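Local coordinates for protein GlcNAc Inducible Gene 2, GIG2 (Candida albicans, PDB 6AKZ) that binds an iron(III) ion and probably acts as a non-haem iron oxygenase of the DUF1479 family, in the cupin clan, at residues Leu191-Ser196 with Leu280-Ile285; Glu219-Phe224 with His350-His355. All blocks are in the same frame, centred on the assembly; numbering follows the deposited sequence.

Contact 1. Residues Leu191-Ser196 with Leu280-Ile285; sequences LHLDSS and LSMAYI. With FE (Fe (III) ion), chain B.
Asp194 OD2 is gripped twice, by the iron(III) ion at 2.1 Å and by the amide NH2 of Gln257, while the residue before it, Leu193, packs against Met282 and Ile285 of helix 278-287. With His192 and, from elsewhere in the chain, His355, Asp194 makes the two-histidine, one-carboxylate facial triad of cupin-type non-haem iron enzymes; His192-Leu193-Asp194 is its His-X-Asp element. The angles at the metal support a facial arrangement: His192 NE2, iron and Asp194 OD2 subtend about 100°, and His192 NE2, iron and His355 NE2 about 90°. Waters 1, 2 and 3 take the remaining octahedral positions. Water 1, itself a metal ligand, also donates to Asp194 OD1 at 2.8 Å, and Gln321 reaches that same oxygen, so each carboxylate oxygen has two partners, which hold the group's plane. His192 NE2 coordinates iron at 2.1 Å; the rotation of the ring is further fixed by ND1, which donates to Pro190 O.

The middle residue of the element serves the other side. On strand 192-193 the CB of Leu193 points toward helix 278-287 while that of His192 points away from it. The Leu193 branch ending in CD1 is extended (chi2 -174°), and its methyl meets Met282 SD at 3.7 Å, the two side chains approaching tip to tip. Met282 folds at both chi2 and chi3, which also brings its CE within 3.9 Å of Leu193 CD1. Only 106 Å² is buried in all, entirely apolar across the two segments, and Leu322 of the neighbouring strand touches both Leu193 and Ile285. Helix 278-287 thus packs against the side of strand 192-193 away from the iron, with Ile285 CD1 4.1 Å from Leu193 CD1.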
loop_
_atom_site.group_PDB
_atom_site.type_symbol
_atom_site.label_atom_id
_atom_site.label_comp_id
_atom_site.label_asym_id
_atom_site.label_seq_id
_atom_site.Cartn_x
_atom_site.Cartn_y
_atom_site.Cartn_z
ATOM N N LEU A 191 8.528 -1.635 -12.209
ATOM C CA LEU A 191 7.922 -0.481 -11.532
ATOM C C LEU A 191 6.395 -0.469 -11.658
ATOM O O LEU A 191 5.851 -0.579 -12.768
ATOM C CB LEU A 191 8.487 0.859 -12.014
ATOM C CG LEU A 191 8.118 2.062 -11.179
ATOM C CD1 LEU A 191 9.083 2.080 -9.974
ATOM C CD2 LEU A 191 8.291 3.330 -11.990
ATOM N N HIS A 192 5.716 -0.307 -10.516
ATOM C CA HIS A 192 4.293 -0.364 -10.535
ATOM C C HIS A 192 3.683 0.358 -9.319
ATOM O O HIS A 192 4.365 0.628 -8.319
ATOM C CB HIS A 192 3.886 -1.912 -10.462
ATOM C CG HIS A 192 4.322 -2.611 -9.222
ATOM N ND1 HIS A 192 5.578 -3.120 -9.023
ATOM C CD2 HIS A 192 3.631 -2.901 -8.103
ATOM C CE1 HIS A 192 5.669 -3.635 -7.816
ATOM N NE2 HIS A 192 4.481 -3.543 -7.255
ATOM N N LEU A 193 2.367 0.423 -9.354
ATOM C CA LEU A 193 1.543 0.732 -8.226
ATOM C C LEU A 193 0.699 -0.557 -7.914
ATOM O O LEU A 193 0.394 -1.282 -8.752
ATOM C CB LEU A 193 0.560 1.834 -8.477
ATOM C CG LEU A 193 1.049 3.209 -8.860
ATOM C CD1 LEU A 193 -0.124 4.138 -8.903
ATOM C CD2 LEU A 193 2.080 3.695 -7.893
ATOM N N ASP A 194 0.421 -0.804 -6.637
ATOM C CA ASP A 194 -0.450 -1.880 -6.237
ATOM C C ASP A 194 -1.809 -1.147 -5.975
ATOM O O ASP A 194 -2.017 -0.080 -6.475
ATOM C CB ASP A 194 0.085 -2.630 -5.018
ATOM C CG ASP A 194 1.314 -3.416 -5.348
ATOM O OD1 ASP A 194 1.130 -4.324 -6.161
ATOM O OD2 ASP A 194 2.368 -3.080 -4.848
ATOM N N SER A 195 -2.705 -1.733 -5.194
ATOM C CA SER A 195 -3.969 -1.111 -4.900
ATOM C C SER A 195 -4.810 -0.782 -6.159
ATOM O O SER A 195 -5.468 0.200 -6.229
ATOM C CB SER A 195 -3.834 0.094 -3.971
ATOM O OG SER A 195 -3.237 -0.254 -2.758
ATOM N N SER A 196 -4.712 -1.699 -7.088
ATOM C CA SER A 196 -5.454 -1.779 -8.350
ATOM C C SER A 196 -4.787 -1.355 -9.628
ATOM O O SER A 196 -3.967 -0.485 -9.631
ATOM C CB SER A 196 -6.817 -1.061 -8.275
ATOM O OG SER A 196 -6.685 0.308 -8.476
ATOM N N LEU A 280 3.925 14.438 -7.219
ATOM C CA LEU A 280 4.281 14.500 -8.640
ATOM C C LEU A 280 4.022 13.192 -9.341
ATOM O O LEU A 280 3.565 13.157 -10.509
ATOM C CB LEU A 280 5.737 14.933 -8.821
ATOM C CG LEU A 280 6.079 16.331 -8.435
ATOM C CD1 LEU A 280 7.526 16.638 -8.682
ATOM C CD2 LEU A 280 5.211 17.345 -9.120
ATOM N N SER A 281 4.346 12.086 -8.667
ATOM C CA SER A 281 4.052 10.779 -9.204
ATOM C C SER A 281 2.573 10.570 -9.617
ATOM O O SER A 281 2.281 10.128 -10.722
ATOM C CB SER A 281 4.508 9.660 -8.290
ATOM O OG SER A 281 5.933 9.491 -8.252
ATOM N N MET A 282 1.674 10.819 -8.700
ATOM C CA MET A 282 0.285 10.593 -8.973
ATOM C C MET A 282 -0.348 11.626 -9.932
ATOM O O MET A 282 -1.259 11.311 -10.648
ATOM C CB MET A 282 -0.531 10.436 -7.684
ATOM C CG MET A 282 -0.201 9.183 -6.878
ATOM S SD MET A 282 -0.248 7.665 -7.838
ATOM C CE MET A 282 -1.922 7.605 -8.457
ATOM N N ALA A 283 0.156 12.830 -9.948
ATOM C CA ALA A 283 -0.320 13.832 -10.917
ATOM C C ALA A 283 0.026 13.261 -12.277
ATOM O O ALA A 283 -0.774 13.281 -13.172
ATOM C CB ALA A 283 0.336 15.169 -10.657
ATOM N N TYR A 284 1.210 12.726 -12.452
ATOM C CA TYR A 284 1.660 12.249 -13.754
ATOM C C TYR A 284 0.914 10.995 -14.177
ATOM O O TYR A 284 0.372 10.905 -15.297
ATOM C CB TYR A 284 3.152 11.933 -13.676
ATOM C CG TYR A 284 3.751 11.479 -14.988
ATOM C CD1 TYR A 284 4.205 12.388 -15.965
ATOM C CD2 TYR A 284 3.878 10.112 -15.251
ATOM C CE1 TYR A 284 4.771 11.915 -17.163
ATOM C CE2 TYR A 284 4.441 9.659 -16.436
ATOM C CZ TYR A 284 4.902 10.552 -17.365
ATOM O OH TYR A 284 5.464 10.028 -18.528
ATOM N N ILE A 285 0.772 10.072 -13.249
ATOM C CA ILE A 285 0.123 8.785 -13.502
ATOM C C ILE A 285 -1.322 9.038 -13.866
ATOM O O ILE A 285 -1.767 8.484 -14.878
ATOM C CB ILE A 285 0.251 7.813 -12.328
ATOM C CG1 ILE A 285 1.719 7.330 -12.291
ATOM C CG2 ILE A 285 -0.624 6.580 -12.430
ATOM C CD1 ILE A 285 2.219 6.763 -10.988
HETATM FE FE FE B . 4.248 -3.870 -5.146
HETATM O O HOH W 1 3.353 -5.855 -5.526
HETATM O O HOH W 2 4.165 -4.505 -3.182
HETATM O O HOH W 3 6.141 -4.955 -4.991
#

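Contact 2. Residues Glu219-Phe224 with His350-His355; sequences ENWDAF and HCDLPH. With FE (Fe (III) ion), chain B.
Phe224 offers one face of its ring to the edge of His350, a T-shaped pair with planes at 72° and centroids 5.2 Å apart. His350 opens a type I beta turn, His350 to Leu353, on the way to His355, the second histidine of the iron-binding facial triad of this cupin-clan protein. The closest atoms of the stack are Phe224 CE1 and His350 CD2, at 3.8 Å. Beside them His350 NE2 donates to Ala223 O at 2.9 Å, coming from above the carbonyl plane and so off the lone-pair directions. The ring's other nitrogen, ND1, accepts from Asp352 N at 3.0 Å; with both nitrogens engaged, the rotation of the His350 ring is fixed between the turn and the 219-224 loop. His350 CG lies anti to the backbone N (chi1 -164°), which carries the imidazole out to that loop. Within the loop, Asp222 OD1 accepts from Phe224 N in an Asx turn that shapes the backbone around Ala223.

Asp352 adds a separate contact: its carboxylate lies at the edge of the Trp221 ring, the two planes 25° apart, with OD2 3.7 Å from Trp221 CH2. Its stronger partners are Tyr210 at OD2 and Arg200 and Arg229 at OD1, whereas Trp221 NE1 hydrogen-bonds to Val209 O. Farther along, the nearly straight bond from His355 ND1 to Leu353 O, 2.8 Å, orients the imidazole whose NE2 coordinates iron(III) at 2.2 Å.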
loop_
_atom_site.group_PDB
_atom_site.type_symbol
_atom_site.label_atom_id
_atom_site.label_comp_id
_atom_site.label_asym_id
_atom_site.label_seq_id
_atom_site.Cartn_x
_atom_site.Cartn_y
_atom_site.Cartn_z
ATOM N N GLU A 219 -1.396 20.585 -7.774
ATOM C CA GLU A 219 -0.556 21.110 -6.733
ATOM C C GLU A 219 -1.208 21.028 -5.388
ATOM O O GLU A 219 -0.510 20.992 -4.361
ATOM C CB GLU A 219 -0.194 22.589 -6.987
ATOM C CG GLU A 219 0.780 22.812 -8.107
ATOM C CD GLU A 219 0.113 23.005 -9.488
ATOM O OE1 GLU A 219 -1.120 22.704 -9.693
ATOM O OE2 GLU A 219 0.894 23.440 -10.378
ATOM N N ASN A 220 -2.527 21.022 -5.369
ATOM C CA ASN A 220 -3.239 20.930 -4.118
ATOM C C ASN A 220 -3.759 19.516 -3.755
ATOM O O ASN A 220 -4.572 19.387 -2.813
ATOM C CB ASN A 220 -4.341 21.950 -4.142
ATOM C CG ASN A 220 -3.763 23.326 -3.965
ATOM O OD1 ASN A 220 -3.061 23.619 -2.989
ATOM N ND2 ASN A 220 -3.993 24.139 -4.907
ATOM N N TRP A 221 -3.367 18.501 -4.520
ATOM C CA TRP A 221 -3.729 17.104 -4.166
ATOM C C TRP A 221 -3.084 16.704 -2.822
ATOM O O TRP A 221 -1.883 16.900 -2.649
ATOM C CB TRP A 221 -3.330 16.132 -5.253
ATOM C CG TRP A 221 -3.820 14.762 -5.009
ATOM C CD1 TRP A 221 -5.119 14.367 -4.888
ATOM C CD2 TRP A 221 -3.016 13.606 -4.729
ATOM N NE1 TRP A 221 -5.163 13.033 -4.557
ATOM C CE2 TRP A 221 -3.883 12.548 -4.462
ATOM C CE3 TRP A 221 -1.635 13.375 -4.652
ATOM C CZ2 TRP A 221 -3.423 11.249 -4.200
ATOM C CZ3 TRP A 221 -1.182 12.107 -4.318
ATOM C CH2 TRP A 221 -2.074 11.050 -4.140
ATOM N N ASP A 222 -3.903 16.181 -1.935
ATOM C CA ASP A 222 -3.531 15.788 -0.589
ATOM C C ASP A 222 -3.706 14.259 -0.568
ATOM O O ASP A 222 -4.805 13.730 -0.432
ATOM C CB ASP A 222 -4.432 16.450 0.456
ATOM C CG ASP A 222 -3.890 16.256 1.876
ATOM O OD1 ASP A 222 -3.131 15.284 2.089
ATOM O OD2 ASP A 222 -4.239 17.096 2.721
ATOM N N ALA A 223 -2.572 13.585 -0.563
ATOM C CA ALA A 223 -2.527 12.085 -0.476
ATOM C C ALA A 223 -2.937 11.451 0.850
ATOM O O ALA A 223 -3.101 10.215 0.936
ATOM C CB ALA A 223 -1.100 11.635 -0.813
ATOM N N PHE A 224 -3.158 12.287 1.823
ATOM C CA PHE A 224 -3.392 11.852 3.187
ATOM C C PHE A 224 -4.800 12.027 3.650
ATOM O O PHE A 224 -5.090 11.612 4.762
ATOM C CB PHE A 224 -2.369 12.437 4.137
ATOM C CG PHE A 224 -1.007 11.989 3.802
ATOM C CD1 PHE A 224 -0.503 10.788 4.318
ATOM C CD2 PHE A 224 -0.248 12.672 2.845
ATOM C CE1 PHE A 224 0.744 10.326 3.949
ATOM C CE2 PHE A 224 1.005 12.209 2.482
ATOM C CZ PHE A 224 1.479 11.006 3.008
ATOM N N HIS A 350 3.712 4.726 0.979
ATOM C CA HIS A 350 2.310 5.083 0.616
ATOM C C HIS A 350 1.755 4.185 -0.481
ATOM O O HIS A 350 2.458 3.745 -1.378
ATOM C CB HIS A 350 2.187 6.544 0.213
ATOM C CG HIS A 350 0.795 7.075 0.200
ATOM N ND1 HIS A 350 -0.030 6.982 -0.894
ATOM C CD2 HIS A 350 0.139 7.848 1.095
ATOM C CE1 HIS A 350 -1.164 7.613 -0.655
ATOM N NE2 HIS A 350 -1.087 8.145 0.557
ATOM N N CYS A 351 0.489 3.804 -0.343
ATOM C CA CYS A 351 -0.157 2.948 -1.311
ATOM C C CYS A 351 -0.085 3.449 -2.748
ATOM O O CYS A 351 -0.215 2.667 -3.681
ATOM C CB CYS A 351 -1.628 2.638 -0.902
ATOM S SG CYS A 351 -2.631 4.136 -0.743
ATOM N N ASP A 352 0.137 4.725 -2.934
ATOM C CA ASP A 352 0.273 5.323 -4.274
ATOM C C ASP A 352 1.714 5.557 -4.697
ATOM O O ASP A 352 1.947 6.327 -5.662
ATOM C CB ASP A 352 -0.517 6.622 -4.372
ATOM C CG ASP A 352 -2.026 6.429 -4.618
ATOM O OD1 ASP A 352 -2.484 5.262 -4.855
ATOM O OD2 ASP A 352 -2.761 7.460 -4.425
ATOM N N LEU A 353 2.709 4.984 -3.983
ATOM C CA LEU A 353 4.082 5.245 -4.365
ATOM C C LEU A 353 4.606 4.195 -5.380
ATOM O O LEU A 353 4.478 2.946 -5.187
ATOM C CB LEU A 353 4.983 5.237 -3.137
ATOM C CG LEU A 353 6.218 6.063 -3.332
ATOM C CD1 LEU A 353 5.857 7.543 -3.326
ATOM C CD2 LEU A 353 7.305 5.829 -2.293
ATOM N N PRO A 354 5.093 4.663 -6.519
ATOM C CA PRO A 354 5.715 3.697 -7.441
ATOM C C PRO A 354 6.905 3.018 -6.770
ATOM O O PRO A 354 7.739 3.695 -6.167
ATOM C CB PRO A 354 6.159 4.598 -8.589
ATOM C CG PRO A 354 5.400 5.879 -8.463
ATOM C CD PRO A 354 5.119 6.034 -7.049
ATOM N N HIS A 355 7.023 1.691 -6.979
ATOM C CA HIS A 355 8.081 0.962 -6.377
ATOM C C HIS A 355 8.333 -0.288 -7.203
ATOM O O HIS A 355 7.519 -0.673 -8.076
ATOM C CB HIS A 355 7.740 0.625 -4.938
ATOM C CG HIS A 355 6.524 -0.222 -4.833
ATOM N ND1 HIS A 355 5.267 0.291 -4.989
ATOM C CD2 HIS A 355 6.366 -1.557 -4.698
ATOM C CE1 HIS A 355 4.375 -0.688 -4.913
ATOM N NE2 HIS A 355 5.024 -1.812 -4.738
HETATM FE FE FE B . 4.248 -3.870 -5.146
HETATM O O HOH W 1 3.353 -5.855 -5.526
HETATM O O HOH W 2 4.165 -4.505 -3.182
HETATM O O HOH W 3 6.141 -4.955 -4.991
#

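In the fold
From the N terminus the four segments come in the order 191-196, 219-224, 280-285, 350-355, so the loops cross instead of nesting. Contact 1 closes when helix 278-287 returns to strand 192-193, with 83 residues between; contact 2 closes over 125 residues, when the turn after strand 346-350 meets the loop that follows helix 211-214. Their centres are 8 Å apart. Both supply ligands to one iron, and a probable backbone hydrogen bond from His192 N to His355 O, 3.1 Å, joins the two metal-binding segments directly. Met282 of the helix also touches Asp352. Together they tie helix 278-287 to strand 192-193 and the 219-224 loop to the turn that leads to His355.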